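Local coordinates for DUF2235 domain-containing protein (Pseudomonas aeruginosa, PDB 4O5P) that is a phospholipase effector (Tle1) of the type VI secretion system, probably hydrolysing membrane lipids through an alpha/beta-hydrolase-type catalytic domain, at residues 293-305 with 600-614. Residues are numbered along the deposited sequence; the frame is centred on the assembly and turned at random.
Sequences PFAAGHMDWADDT and GGVIDLLLGGTVFLI
Phe294 is the main bump of this contact. Its ring reaches from strand 294-299 onto strand 600-604, where Gly601 has no side chain to block it. CE2 of Phe294 rests 3.7 Å from CA of Gly601. CG of Phe294 lies beside its backbone N, chi1 -69°, which turns the ring toward Gly601 of the neighbouring sheet. CD2 of Leu613 meets the ring edge at CD1 of Phe294, 3.6 Å away, and CG1 of Ile603 approaches obliquely.

Phe612 fills a second hollow, on the other face of its own sheet. Its CE2 sits 3.6 Å from CA of Gly297, again a glycine. CG2 of Thr610 lies over one face of the Phe612 ring, offset toward the rim.

Strands 294-299 and 609-614 pair antiparallel. Ala295 and Phe612 exchange two nearly straight backbone bonds. A beta bulge shifts the register between Ala296 and Met299. Beyond it, the N of Asp300 binds the O of Gly608 at 2.8 Å. Gly608 takes a positive phi here, against the Asp300 carboxylate.

Two waters join Asp303 to Thr610. One also donates to the O of His298, and OG1 of Thr610 is further bonded to Thr702.

Strand 294-299, of the catalytic-domain family, thus edges a sheet with 609-614, of the C-terminal family. The direct bonds between them are all backbone to backbone, so they fix the strand pairing, while Asp303 is linked to Thr610 through water.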
loop_
_atom_site.group_PDB
_atom_site.type_symbol
_atom_site.label_atom_id
_atom_site.label_comp_id
_atom_site.label_asym_id
_atom_site.label_seq_id
_atom_site.Cartn_x
_atom_site.Cartn_y
_atom_site.Cartn_z
ATOM N N PRO A 293 17.788 11.320 -8.457
ATOM C CA PRO A 293 16.873 10.319 -7.892
ATOM C C PRO A 293 15.561 10.877 -7.304
ATOM O O PRO A 293 15.507 11.151 -6.089
ATOM C CB PRO A 293 17.723 9.676 -6.786
ATOM C CG PRO A 293 19.136 9.686 -7.361
ATOM C CD PRO A 293 19.201 10.915 -8.313
ATOM N N PHE A 294 14.528 11.017 -8.144
ATOM C CA PHE A 294 13.159 11.317 -7.684
ATOM C C PHE A 294 12.619 10.278 -6.683
ATOM O O PHE A 294 12.533 9.088 -6.988
ATOM C CB PHE A 294 12.169 11.350 -8.855
ATOM C CG PHE A 294 12.346 12.510 -9.812
ATOM C CD1 PHE A 294 13.309 13.488 -9.599
ATOM C CD2 PHE A 294 11.521 12.614 -10.935
ATOM C CE1 PHE A 294 13.462 14.541 -10.494
ATOM C CE2 PHE A 294 11.661 13.663 -11.834
ATOM C CZ PHE A 294 12.638 14.631 -11.616
ATOM N N ALA A 295 12.215 10.729 -5.508
ATOM C CA ALA A 295 11.545 9.860 -4.560
ATOM C C ALA A 295 10.071 10.232 -4.426
ATOM O O ALA A 295 9.737 11.348 -4.038
ATOM C CB ALA A 295 12.232 9.925 -3.214
ATOM N N ALA A 296 9.190 9.295 -4.751
ATOM C CA ALA A 296 7.748 9.500 -4.564
ATOM C C ALA A 296 7.379 9.841 -3.118
ATOM O O ALA A 296 7.928 9.270 -2.163
ATOM C CB ALA A 296 6.983 8.254 -5.021
ATOM N N GLY A 297 6.451 10.781 -2.951
ATOM C CA GLY A 297 5.897 11.062 -1.644
ATOM C C GLY A 297 4.433 10.670 -1.627
ATOM O O GLY A 297 3.954 10.026 -2.565
ATOM N N HIS A 298 3.720 11.075 -0.578
ATOM C CA HIS A 298 2.312 10.702 -0.381
ATOM C C HIS A 298 1.342 11.078 -1.494
ATOM O O HIS A 298 1.424 12.169 -2.071
ATOM C CB HIS A 298 1.758 11.356 0.885
ATOM C CG HIS A 298 2.417 10.924 2.153
ATOM N ND1 HIS A 298 3.196 9.789 2.253
ATOM C CD2 HIS A 298 2.423 11.492 3.381
ATOM C CE1 HIS A 298 3.653 9.680 3.487
ATOM N NE2 HIS A 298 3.193 10.697 4.193
HETATM N N MSE A 299 0.389 10.183 -1.750
HETATM C CA MSE A 299 -0.851 10.559 -2.426
HETATM C C MSE A 299 -1.521 11.658 -1.593
HETATM O O MSE A 299 -1.385 11.686 -0.353
HETATM C CB MSE A 299 -1.777 9.342 -2.564
HETATM C CG MSE A 299 -1.322 8.373 -3.639
HETATM SE SE MSE A 299 -2.241 6.634 -3.584
HETATM C CE MSE A 299 -1.534 5.918 -5.247
ATOM N N ASP A 300 -2.242 12.553 -2.261
ATOM C CA ASP A 300 -2.788 13.727 -1.578
ATOM C C ASP A 300 -3.676 13.374 -0.370
ATOM O O ASP A 300 -3.594 14.028 0.683
ATOM C CB ASP A 300 -3.487 14.689 -2.564
ATOM C CG ASP A 300 -4.558 14.012 -3.411
ATOM O OD1 ASP A 300 -5.012 12.898 -3.069
ATOM O OD2 ASP A 300 -4.965 14.606 -4.435
ATOM N N TRP A 301 -4.483 12.321 -0.490
ATOM C CA TRP A 301 -5.406 11.998 0.605
ATOM C C TRP A 301 -4.683 11.470 1.842
ATOM O O TRP A 301 -5.245 11.462 2.951
ATOM C CB TRP A 301 -6.481 11.017 0.143
ATOM C CG TRP A 301 -5.955 9.801 -0.546
ATOM C CD1 TRP A 301 -5.905 9.589 -1.890
ATOM C CD2 TRP A 301 -5.408 8.628 0.066
ATOM N NE1 TRP A 301 -5.363 8.358 -2.155
ATOM C CE2 TRP A 301 -5.056 7.743 -0.966
ATOM C CE3 TRP A 301 -5.187 8.237 1.395
ATOM C CZ2 TRP A 301 -4.474 6.497 -0.723
ATOM C CZ3 TRP A 301 -4.617 7.001 1.636
ATOM C CH2 TRP A 301 -4.272 6.141 0.583
ATOM N N ALA A 302 -3.436 11.038 1.637
ATOM C CA ALA A 302 -2.632 10.392 2.670
ATOM C C ALA A 302 -1.887 11.372 3.569
ATOM O O ALA A 302 -1.479 11.000 4.680
ATOM C CB ALA A 302 -1.631 9.416 2.041
ATOM N N ASP A 303 -1.687 12.601 3.082
ATOM C CA ASP A 303 -1.051 13.654 3.878
ATOM C C ASP A 303 -1.825 13.848 5.166
ATOM O O ASP A 303 -3.052 14.005 5.137
ATOM C CB ASP A 303 -1.013 14.958 3.096
ATOM C CG ASP A 303 -0.088 14.889 1.911
ATOM O OD1 ASP A 303 1.077 14.483 2.091
ATOM O OD2 ASP A 303 -0.518 15.231 0.795
ATOM N N ASP A 304 -1.112 13.804 6.287
ATOM C CA ASP A 304 -1.710 13.969 7.619
ATOM C C ASP A 304 -2.830 12.984 7.967
ATOM O O ASP A 304 -3.549 13.176 8.943
ATOM C CB ASP A 304 -2.174 15.409 7.833
ATOM C CG ASP A 304 -1.033 16.408 7.726
ATOM O OD1 ASP A 304 0.150 15.987 7.767
ATOM O OD2 ASP A 304 -1.319 17.619 7.608
ATOM N N THR A 305 -2.956 11.913 7.192
ATOM C CA THR A 305 -3.956 10.884 7.481
ATOM C C THR A 305 -3.345 9.494 7.740
ATOM O O THR A 305 -4.056 8.514 7.943
ATOM C CB THR A 305 -5.048 10.828 6.389
ATOM O OG1 THR A 305 -4.446 10.607 5.111
ATOM C CG2 THR A 305 -5.825 12.152 6.347
ATOM N N GLY A 600 16.923 13.899 -15.246
ATOM C CA GLY A 600 15.720 14.516 -15.780
ATOM C C GLY A 600 14.498 13.659 -15.551
ATOM O O GLY A 600 14.629 12.472 -15.262
ATOM N N GLY A 601 13.319 14.260 -15.686
ATOM C CA GLY A 601 12.085 13.520 -15.518
ATOM C C GLY A 601 10.856 14.377 -15.754
ATOM O O GLY A 601 10.901 15.594 -15.616
ATOM N N VAL A 602 9.754 13.744 -16.123
ATOM C CA VAL A 602 8.500 14.465 -16.270
ATOM C C VAL A 602 7.664 14.158 -15.051
ATOM O O VAL A 602 7.463 12.988 -14.720
ATOM C CB VAL A 602 7.745 14.040 -17.557
ATOM C CG1 VAL A 602 6.432 14.786 -17.673
ATOM C CG2 VAL A 602 8.597 14.299 -18.791
ATOM N N ILE A 603 7.189 15.199 -14.367
ATOM C CA ILE A 603 6.279 15.007 -13.237
ATOM C C ILE A 603 4.837 15.252 -13.673
ATOM O O ILE A 603 4.514 16.322 -14.216
ATOM C CB ILE A 603 6.625 15.898 -12.028
ATOM C CG1 ILE A 603 7.986 15.497 -11.443
ATOM C CG2 ILE A 603 5.549 15.765 -10.953
ATOM C CD1 ILE A 603 8.557 16.509 -10.473
ATOM N N ASP A 604 3.987 14.247 -13.456
ATOM C CA ASP A 604 2.587 14.338 -13.856
ATOM C C ASP A 604 1.759 14.758 -12.652
ATOM O O ASP A 604 1.408 13.935 -11.808
ATOM C CB ASP A 604 2.107 13.006 -14.423
ATOM C CG ASP A 604 0.634 13.012 -14.771
ATOM O OD1 ASP A 604 0.016 14.098 -14.811
ATOM O OD2 ASP A 604 0.092 11.917 -15.018
ATOM N N LEU A 605 1.454 16.049 -12.581
ATOM C CA LEU A 605 0.777 16.604 -11.417
ATOM C C LEU A 605 -0.695 16.199 -11.316
ATOM O O LEU A 605 -1.368 16.557 -10.349
ATOM C CB LEU A 605 0.961 18.122 -11.381
ATOM C CG LEU A 605 2.470 18.357 -11.225
ATOM C CD1 LEU A 605 3.079 19.173 -12.358
ATOM C CD2 LEU A 605 2.812 18.930 -9.851
ATOM N N LEU A 606 -1.179 15.446 -12.306
ATOM C CA LEU A 606 -2.542 14.912 -12.283
ATOM C C LEU A 606 -2.637 13.668 -11.397
ATOM O O LEU A 606 -3.735 13.288 -10.956
ATOM C CB LEU A 606 -3.026 14.597 -13.704
ATOM C CG LEU A 606 -3.247 15.777 -14.663
ATOM C CD1 LEU A 606 -3.878 15.315 -15.968
ATOM C CD2 LEU A 606 -4.091 16.878 -14.024
ATOM N N LEU A 607 -1.491 13.038 -11.132
ATOM C CA LEU A 607 -1.442 11.847 -10.264
ATOM C C LEU A 607 -1.793 12.168 -8.813
ATOM O O LEU A 607 -2.043 11.264 -8.007
ATOM C CB LEU A 607 -0.062 11.165 -10.324
ATOM C CG LEU A 607 0.309 10.434 -11.616
ATOM C CD1 LEU A 607 1.689 9.786 -11.495
ATOM C CD2 LEU A 607 -0.742 9.391 -11.981
ATOM N N GLY A 608 -1.790 13.449 -8.471
ATOM C CA GLY A 608 -2.215 13.879 -7.155
ATOM C C GLY A 608 -1.320 13.443 -6.010
ATOM O O GLY A 608 -1.805 12.915 -4.993
ATOM N N GLY A 609 -0.019 13.685 -6.141
ATOM C CA GLY A 609 0.900 13.287 -5.091
ATOM C C GLY A 609 2.086 14.222 -4.926
ATOM O O GLY A 609 2.311 15.113 -5.739
ATOM N N THR A 610 2.850 14.003 -3.863
ATOM C CA THR A 610 4.039 14.785 -3.594
ATOM C C THR A 610 5.224 14.038 -4.196
ATOM O O THR A 610 5.171 12.806 -4.338
ATOM C CB THR A 610 4.228 14.934 -2.082
ATOM O OG1 THR A 610 3.194 15.787 -1.554
ATOM C CG2 THR A 610 5.613 15.502 -1.732
ATOM N N VAL A 611 6.270 14.776 -4.567
ATOM C CA VAL A 611 7.529 14.204 -5.049
ATOM C C VAL A 611 8.700 14.936 -4.381
ATOM O O VAL A 611 8.707 16.175 -4.302
ATOM C CB VAL A 611 7.695 14.359 -6.577
ATOM C CG1 VAL A 611 9.057 13.830 -7.000
ATOM C CG2 VAL A 611 6.549 13.668 -7.356
ATOM N N PHE A 612 9.673 14.160 -3.902
ATOM C CA PHE A 612 10.858 14.669 -3.220
ATOM C C PHE A 612 12.117 14.393 -4.029
ATOM O O PHE A 612 12.115 13.544 -4.916
ATOM C CB PHE A 612 11.080 13.929 -1.898
ATOM C CG PHE A 612 9.974 14.069 -0.913
ATOM C CD1 PHE A 612 9.809 15.250 -0.196
ATOM C CD2 PHE A 612 9.112 13.012 -0.678
ATOM C CE1 PHE A 612 8.788 15.373 0.721
ATOM C CE2 PHE A 612 8.098 13.126 0.243
ATOM C CZ PHE A 612 7.938 14.311 0.949
ATOM N N LEU A 613 13.196 15.082 -3.652
ATOM C CA LEU A 613 14.570 14.742 -4.023
ATOM C C LEU A 613 15.338 14.376 -2.749
ATOM O O LEU A 613 15.082 14.948 -1.690
ATOM C CB LEU A 613 15.264 15.942 -4.666
ATOM C CG LEU A 613 14.975 16.237 -6.133
ATOM C CD1 LEU A 613 15.782 17.437 -6.607
ATOM C CD2 LEU A 613 15.290 15.014 -6.947
ATOM N N ILE A 614 16.273 13.433 -2.836
ATOM C CA ILE A 614 17.094 13.092 -1.670
ATOM C C ILE A 614 18.434 13.851 -1.712
ATOM O O ILE A 614 18.815 14.415 -2.747
ATOM C CB ILE A 614 17.363 11.586 -1.580
ATOM C CG1 ILE A 614 18.168 11.113 -2.793
ATOM C CG2 ILE A 614 16.041 10.795 -1.457
ATOM C CD1 ILE A 614 18.419 9.629 -2.798
HETATM O O HOH W 1 0.785 14.818 -1.517
HETATM O O HOH W 2 3.412 14.593 0.890
#